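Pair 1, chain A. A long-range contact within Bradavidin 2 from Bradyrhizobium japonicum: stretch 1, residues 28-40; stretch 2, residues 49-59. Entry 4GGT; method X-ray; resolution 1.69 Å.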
# COMPACT_ATOMS: atom_id res chain seq x y z
N SER A 28 7.17 9.07 7.73
CA SER A 28 8.46 8.77 8.32
C SER A 28 8.80 7.31 8.08
O SER A 28 7.92 6.49 7.78
CB SER A 28 8.52 9.11 9.82
OG SER A 28 7.59 8.36 10.57
N ALA A 29 10.10 7.01 8.16
CA ALA A 29 10.57 5.64 8.02
C ALA A 29 11.82 5.44 8.86
O ALA A 29 12.76 4.74 8.45
CB ALA A 29 10.86 5.33 6.58
N ASN A 30 11.81 6.04 10.05
CA ASN A 30 12.98 6.03 10.92
C ASN A 30 13.07 4.74 11.74
O ASN A 30 12.06 4.19 12.22
CB ASN A 30 13.01 7.27 11.81
CG ASN A 30 12.02 7.19 12.95
OD1 ASN A 30 12.41 7.30 14.12
ND2 ASN A 30 10.75 6.97 12.63
N SER A 31 14.31 4.27 11.86
CA SER A 31 14.61 2.92 12.34
C SER A 31 13.80 1.88 11.55
O SER A 31 13.28 0.92 12.12
CB SER A 31 14.40 2.82 13.86
OG SER A 31 15.26 3.74 14.55
N GLY A 32 13.66 2.13 10.25
CA GLY A 32 13.08 1.19 9.30
C GLY A 32 11.66 0.74 9.58
O GLY A 32 11.24 -0.33 9.15
N THR A 33 10.93 1.55 10.35
CA THR A 33 9.51 1.30 10.54
C THR A 33 8.79 2.31 9.67
O THR A 33 9.04 3.51 9.78
CB THR A 33 9.10 1.51 11.99
OG1 THR A 33 9.65 2.75 12.44
CG2 THR A 33 9.65 0.40 12.86
N ILE A 34 7.90 1.85 8.80
CA ILE A 34 7.25 2.84 7.95
C ILE A 34 5.93 3.32 8.54
O ILE A 34 5.10 2.51 8.95
CB ILE A 34 7.23 2.51 6.39
CG1 ILE A 34 5.82 2.50 5.80
CG2 ILE A 34 8.11 1.32 5.99
CD1 ILE A 34 5.39 3.83 5.35
N GLN A 35 5.79 4.65 8.63
CA GLN A 35 4.54 5.28 9.05
C GLN A 35 3.98 5.96 7.81
O GLN A 35 4.57 6.93 7.29
CB GLN A 35 4.81 6.32 10.11
CG GLN A 35 3.57 6.91 10.73
CD GLN A 35 3.88 8.10 11.63
OE1 GLN A 35 5.00 8.66 11.64
NE2 GLN A 35 2.87 8.50 12.40
N GLY A 36 2.85 5.46 7.33
CA GLY A 36 2.29 5.99 6.09
C GLY A 36 0.78 6.07 6.10
O GLY A 36 0.13 5.62 7.04
N THR A 37 0.22 6.64 5.04
CA THR A 37 -1.24 6.73 4.86
C THR A 37 -1.54 6.30 3.44
O THR A 37 -0.90 6.76 2.52
CB THR A 37 -1.72 8.19 5.10
OG1 THR A 37 -1.44 8.56 6.45
CG2 THR A 37 -3.20 8.33 4.83
N PHE A 38 -2.54 5.45 3.25
CA PHE A 38 -2.77 4.91 1.93
C PHE A 38 -4.23 5.19 1.62
O PHE A 38 -5.10 4.97 2.48
CB PHE A 38 -2.57 3.41 1.96
CG PHE A 38 -2.73 2.75 0.62
CD1 PHE A 38 -1.62 2.55 -0.22
CD2 PHE A 38 -3.99 2.35 0.19
CE1 PHE A 38 -1.80 1.92 -1.46
CE2 PHE A 38 -4.18 1.74 -1.03
CZ PHE A 38 -3.08 1.52 -1.87
N THR A 39 -4.49 5.64 0.42
CA THR A 39 -5.90 5.71 0.00
C THR A 39 -6.15 5.16 -1.39
O THR A 39 -5.43 5.44 -2.32
CB THR A 39 -6.65 7.03 0.46
OG1 THR A 39 -7.71 7.46 -0.46
CG2 THR A 39 -5.75 8.13 0.96
N ASN A 40 -7.12 4.26 -1.46
CA ASN A 40 -7.51 3.59 -2.68
C ASN A 40 -8.50 4.52 -3.37
O ASN A 40 -9.22 5.26 -2.70
CB ASN A 40 -8.18 2.25 -2.32
CG ASN A 40 -8.78 1.54 -3.51
OD1 ASN A 40 -8.18 0.61 -4.07
ND2 ASN A 40 -9.96 1.97 -3.92
N GLY A 49 -11.35 6.18 -1.24
CA GLY A 49 -11.42 7.55 -0.81
C GLY A 49 -11.25 7.74 0.67
O GLY A 49 -11.31 8.86 1.16
N ILE A 50 -11.07 6.66 1.42
CA ILE A 50 -10.83 6.88 2.82
C ILE A 50 -9.38 6.52 3.13
O ILE A 50 -8.87 5.50 2.64
CB ILE A 50 -11.91 6.26 3.78
CG1 ILE A 50 -11.45 5.01 4.44
CG2 ILE A 50 -13.34 6.26 3.23
CD1 ILE A 50 -11.10 5.33 5.81
N PRO A 51 -8.70 7.41 3.87
CA PRO A 51 -7.28 7.18 4.21
C PRO A 51 -7.14 6.16 5.34
O PRO A 51 -7.87 6.23 6.33
CB PRO A 51 -6.80 8.57 4.63
CG PRO A 51 -8.01 9.19 5.29
CD PRO A 51 -9.18 8.71 4.40
N TYR A 52 -6.26 5.18 5.13
CA TYR A 52 -5.95 4.17 6.14
C TYR A 52 -4.48 4.18 6.46
O TYR A 52 -3.65 4.51 5.60
CB TYR A 52 -6.33 2.80 5.66
CG TYR A 52 -7.82 2.59 5.57
CD1 TYR A 52 -8.46 2.56 4.33
CD2 TYR A 52 -8.59 2.44 6.72
CE1 TYR A 52 -9.79 2.36 4.22
CE2 TYR A 52 -9.97 2.26 6.64
CZ TYR A 52 -10.55 2.21 5.38
OH TYR A 52 -11.91 2.03 5.28
N PRO A 53 -4.13 3.78 7.70
CA PRO A 53 -2.70 3.67 8.01
C PRO A 53 -1.99 2.64 7.14
O PRO A 53 -2.58 1.61 6.79
CB PRO A 53 -2.69 3.16 9.46
CG PRO A 53 -3.98 3.56 10.01
CD PRO A 53 -4.97 3.45 8.86
N ALA A 54 -0.75 2.94 6.79
CA ALA A 54 0.13 1.96 6.16
C ALA A 54 1.28 1.71 7.15
O ALA A 54 1.90 2.66 7.65
CB ALA A 54 0.66 2.45 4.82
N ALA A 55 1.48 0.44 7.46
CA ALA A 55 2.53 0.01 8.39
C ALA A 55 3.40 -1.06 7.74
O ALA A 55 2.91 -1.95 7.03
CB ALA A 55 1.92 -0.56 9.64
N GLY A 56 4.68 -0.99 8.03
CA GLY A 56 5.58 -2.04 7.56
C GLY A 56 7.00 -1.72 7.94
O GLY A 56 7.24 -0.94 8.87
N SER A 57 7.93 -2.30 7.19
CA SER A 57 9.36 -2.22 7.51
C SER A 57 10.14 -2.01 6.23
O SER A 57 9.78 -2.55 5.18
CB SER A 57 9.84 -3.53 8.17
OG SER A 57 9.03 -3.86 9.29
N VAL A 58 11.20 -1.21 6.33
CA VAL A 58 12.14 -1.02 5.22
C VAL A 58 13.53 -1.44 5.67
O VAL A 58 13.93 -1.19 6.81
CB VAL A 58 12.08 0.42 4.59
CG1 VAL A 58 12.21 1.51 5.64
CG2 VAL A 58 13.10 0.59 3.45
N SER A 59 14.22 -2.15 4.79
CA SER A 59 15.54 -2.70 5.09
C SER A 59 16.41 -2.51 3.86
O SER A 59 15.91 -2.11 2.80
CB SER A 59 15.42 -4.19 5.40
OG SER A 59 15.13 -4.93 4.23
O HOH W 1 -8.89 3.65 0.68

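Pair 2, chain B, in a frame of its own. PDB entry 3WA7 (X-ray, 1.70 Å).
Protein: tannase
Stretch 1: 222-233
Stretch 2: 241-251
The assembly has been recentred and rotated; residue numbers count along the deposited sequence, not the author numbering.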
# COMPACT_ATOMS: atom_id res chain seq x y z
N GLY B 222 11.82 18.16 15.98
CA GLY B 222 11.41 18.98 17.11
C GLY B 222 10.66 18.17 18.15
O GLY B 222 10.54 18.59 19.30
N ILE B 223 10.13 17.03 17.74
CA ILE B 223 9.40 16.14 18.63
C ILE B 223 10.39 15.01 18.91
O ILE B 223 10.55 14.10 18.09
CB ILE B 223 8.13 15.60 17.95
CG1 ILE B 223 7.22 16.77 17.58
CG2 ILE B 223 7.41 14.62 18.87
CD1 ILE B 223 6.02 16.40 16.71
N ASN B 224 11.06 15.08 20.06
CA ASN B 224 12.10 14.12 20.40
C ASN B 224 11.75 12.82 21.12
O ASN B 224 12.62 11.99 21.35
CB ASN B 224 13.21 14.84 21.15
CG ASN B 224 13.76 16.01 20.37
OD1 ASN B 224 13.99 15.91 19.16
ND2 ASN B 224 13.97 17.14 21.04
N ASP B 225 10.49 12.64 21.49
CA ASP B 225 10.11 11.39 22.12
C ASP B 225 9.27 10.61 21.12
O ASP B 225 8.45 11.19 20.42
CB ASP B 225 9.30 11.64 23.41
CG ASP B 225 8.16 12.60 23.20
OD1 ASP B 225 8.42 13.78 22.88
OD2 ASP B 225 6.99 12.19 23.38
N TRP B 226 9.52 9.31 21.02
CA TRP B 226 8.76 8.48 20.10
C TRP B 226 8.00 7.42 20.89
O TRP B 226 8.42 7.03 21.98
CB TRP B 226 9.66 7.83 19.05
CG TRP B 226 10.87 7.12 19.58
CD1 TRP B 226 12.10 7.66 19.80
CD2 TRP B 226 10.96 5.74 19.95
NE1 TRP B 226 12.96 6.70 20.28
CE2 TRP B 226 12.29 5.51 20.38
CE3 TRP B 226 10.06 4.67 19.95
CZ2 TRP B 226 12.73 4.26 20.81
CZ3 TRP B 226 10.50 3.42 20.39
CH2 TRP B 226 11.82 3.23 20.81
N HIS B 227 6.88 6.97 20.33
CA HIS B 227 6.04 5.98 20.99
C HIS B 227 5.45 5.01 19.97
O HIS B 227 4.89 5.43 18.97
CB HIS B 227 4.89 6.69 21.71
CG HIS B 227 5.34 7.80 22.60
ND1 HIS B 227 5.72 7.60 23.92
CD2 HIS B 227 5.55 9.12 22.35
CE1 HIS B 227 6.13 8.75 24.43
NE2 HIS B 227 6.03 9.68 23.50
N ARG B 228 5.58 3.71 20.24
CA ARG B 228 5.03 2.71 19.33
C ARG B 228 4.78 1.41 20.09
O ARG B 228 4.99 1.33 21.29
CB ARG B 228 5.99 2.45 18.17
CG ARG B 228 7.31 1.81 18.57
CD ARG B 228 8.37 1.96 17.48
NE ARG B 228 8.00 1.29 16.23
CZ ARG B 228 8.71 1.38 15.10
NH1 ARG B 228 9.82 2.11 15.07
NH2 ARG B 228 8.32 0.73 14.02
N TYR B 229 4.30 0.40 19.37
CA TYR B 229 4.05 -0.90 19.96
C TYR B 229 4.85 -1.92 19.15
O TYR B 229 4.74 -1.97 17.93
CB TYR B 229 2.56 -1.26 19.91
CG TYR B 229 1.70 -0.46 20.87
CD1 TYR B 229 1.28 0.83 20.55
CD2 TYR B 229 1.36 -0.98 22.12
CE1 TYR B 229 0.52 1.58 21.45
CE2 TYR B 229 0.61 -0.23 23.03
CZ TYR B 229 0.19 1.05 22.69
OH TYR B 229 -0.54 1.80 23.58
N GLN B 230 5.67 -2.71 19.83
CA GLN B 230 6.46 -3.71 19.14
C GLN B 230 5.91 -5.11 19.41
O GLN B 230 5.59 -5.46 20.55
CB GLN B 230 7.93 -3.65 19.58
CG GLN B 230 8.18 -4.12 21.01
CD GLN B 230 9.66 -4.34 21.29
OE1 GLN B 230 10.47 -3.42 21.19
NE2 GLN B 230 10.01 -5.57 21.64
N PRO B 231 5.78 -5.92 18.36
CA PRO B 231 5.26 -7.28 18.51
C PRO B 231 6.20 -8.12 19.37
O PRO B 231 7.41 -7.96 19.32
CB PRO B 231 5.17 -7.78 17.07
CG PRO B 231 6.30 -7.05 16.40
CD PRO B 231 6.15 -5.66 16.95
N VAL B 232 5.62 -9.00 20.18
CA VAL B 232 6.40 -9.87 21.04
C VAL B 232 5.87 -11.30 20.93
O VAL B 232 4.94 -11.57 20.18
CB VAL B 232 6.33 -9.42 22.52
CG1 VAL B 232 6.93 -8.02 22.65
CG2 VAL B 232 4.89 -9.43 23.01
N ALA B 233 6.48 -12.22 21.68
CA ALA B 233 6.06 -13.61 21.65
C ALA B 233 4.61 -13.74 22.08
O ALA B 233 4.15 -13.01 22.96
CB ALA B 233 6.96 -14.45 22.56
N PRO B 241 -0.11 -11.07 16.53
CA PRO B 241 0.93 -11.06 17.57
C PRO B 241 0.61 -10.12 18.72
O PRO B 241 -0.03 -9.08 18.53
CB PRO B 241 2.18 -10.65 16.81
CG PRO B 241 1.64 -9.76 15.73
CD PRO B 241 0.41 -10.52 15.27
N LYS B 242 1.04 -10.49 19.93
CA LYS B 242 0.81 -9.64 21.09
C LYS B 242 1.76 -8.45 20.96
O LYS B 242 2.84 -8.58 20.39
CB LYS B 242 1.10 -10.39 22.39
CG LYS B 242 0.14 -11.52 22.69
CD LYS B 242 0.35 -12.05 24.10
CE LYS B 242 -0.60 -13.18 24.42
NZ LYS B 242 -0.38 -14.36 23.54
N PHE B 243 1.34 -7.30 21.48
CA PHE B 243 2.17 -6.11 21.42
C PHE B 243 2.48 -5.54 22.79
O PHE B 243 1.71 -5.71 23.75
CB PHE B 243 1.51 -5.01 20.58
CG PHE B 243 1.44 -5.32 19.11
CD1 PHE B 243 0.42 -6.13 18.61
CD2 PHE B 243 2.39 -4.81 18.24
CE1 PHE B 243 0.36 -6.42 17.24
CE2 PHE B 243 2.34 -5.10 16.88
CZ PHE B 243 1.32 -5.91 16.38
N GLU B 244 3.61 -4.86 22.89
CA GLU B 244 4.03 -4.22 24.12
C GLU B 244 4.43 -2.80 23.77
O GLU B 244 5.14 -2.56 22.79
CB GLU B 244 5.22 -4.96 24.74
CG GLU B 244 4.82 -6.20 25.53
CD GLU B 244 6.01 -6.91 26.13
OE1 GLU B 244 6.90 -6.22 26.67
OE2 GLU B 244 6.06 -8.16 26.07
N PRO B 245 3.97 -1.82 24.57
CA PRO B 245 4.30 -0.42 24.31
C PRO B 245 5.78 -0.16 24.54
O PRO B 245 6.37 -0.66 25.50
CB PRO B 245 3.41 0.33 25.29
CG PRO B 245 3.37 -0.61 26.46
CD PRO B 245 3.15 -1.95 25.79
N VAL B 246 6.38 0.62 23.64
CA VAL B 246 7.79 0.96 23.75
C VAL B 246 7.96 2.43 23.38
O VAL B 246 7.24 2.95 22.53
CB VAL B 246 8.65 0.09 22.82
CG1 VAL B 246 8.60 -1.36 23.26
CG2 VAL B 246 8.17 0.23 21.39
N SER B 247 8.89 3.10 24.05
CA SER B 247 9.13 4.50 23.77
C SER B 247 10.59 4.84 24.00
O SER B 247 11.35 4.03 24.53
CB SER B 247 8.26 5.38 24.67
OG SER B 247 8.58 5.20 26.03
N GLY B 248 10.98 6.04 23.60
CA GLY B 248 12.36 6.46 23.78
C GLY B 248 12.54 7.93 23.46
O GLY B 248 11.64 8.58 22.93
N GLN B 249 13.72 8.45 23.80
CA GLN B 249 14.06 9.84 23.55
C GLN B 249 15.19 9.87 22.54
O GLN B 249 16.15 9.11 22.65
CB GLN B 249 14.53 10.51 24.84
CG GLN B 249 13.45 10.74 25.88
CD GLN B 249 12.41 11.75 25.42
OE1 GLN B 249 12.75 12.79 24.85
NE2 GLN B 249 11.14 11.45 25.67
N LEU B 250 15.08 10.75 21.55
CA LEU B 250 16.12 10.87 20.53
C LEU B 250 17.38 11.45 21.16
O LEU B 250 17.32 12.39 21.95
CB LEU B 250 15.67 11.79 19.40
CG LEU B 250 14.44 11.38 18.58
CD1 LEU B 250 14.20 12.40 17.48
CD2 LEU B 250 14.67 10.00 17.98
N THR B 251 18.53 10.87 20.82
CA THR B 251 19.80 11.35 21.33
C THR B 251 20.13 12.63 20.58
O THR B 251 19.45 12.97 19.61
CB THR B 251 20.93 10.33 21.06
OG1 THR B 251 21.00 10.07 19.65
CG2 THR B 251 20.66 9.03 21.80
O HOH W 2 10.72 14.91 24.02
O HOH W 3 15.86 6.85 20.24

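Both pairs are two neighbouring antiparallel strands with a pronounced twist: the strand directions differ by 141° in pair 1 and 140° in pair 2, and 14 central residues superpose with an RMSD of 0.6 Å. The register is the same. Ile A34 N donates to Gly A56 O (2.9 Å) as Trp B226 N donates to Gly B248 O (2.9 Å), and Ala A54 N reaches Gly A36 O (2.8 Å) as Val B246 N reaches Arg B228 O (2.8 Å). At the matched ends, Val A58 N to Gly A32 O (3.0 Å) and Leu B250 N to Asn B224 O (2.8 Å) close the ladder.

Pro A53 and Pro B245 coincide, their side-chain centres 0.5 Å apart. Proline has no amide hydrogen to give, and both sit in non-hydrogen-bonded pairs, opposite Thr A37 and Tyr B229, where the ladder asks for none. At both positions the alpha carbon makes the CA-H...O contact usual at such sites: Pro A53 CA lies 3.6 Å from Gly A36 O, and Pro B245 CA 3.6 Å from Arg B228 O.

The face holding Ile A34 and Trp B226 shows two ways of filling space beside a glycine. Gly A56 and Gly B248 match. In pair 2 the indole lies across the glycine, whose CA is 3.8 Å from the centroid of the five-membered ring, over its face; an ideal CB there would fall 2.6 Å from Trp B226 CZ2. In pair 1 the smaller isoleucine leaves more room, the ideal CB of Gly A56 being 4.4 Å from Ile A34 CG2. Ile A34 and Trp B226 each also meet the apolar side chain two residues past the glycine: Ile A34 CG2 is 4.1 Å from Val A58 CG1, and Trp B226 CD1 is 3.9 Å from Leu B250 CD2.

Bulk is distributed differently farther along this face. Gly A36 faces Ala A54, and a CB on Gly A36 would clash with Ile A34 CD1 at 3.0 Å. Pair 2 has Arg B228 and Val B246 at these positions, with Arg B228 CG 3.3 Å from Val B246 CG2.

On the other face, pair 1 packs small groups, Thr A37 CG2 lying 3.6 Å from Pro A51 CB. Pair 2 uses rings: Tyr B229 CE2 approaches Pro B245 CB at 3.6 Å, and Tyr B229 CB approaches Phe B243 CD2 at 3.9 Å. The larger side chains accompany a larger buried surface, 1061 against 667 Å². The rule is a fixed ladder with adjustable filling.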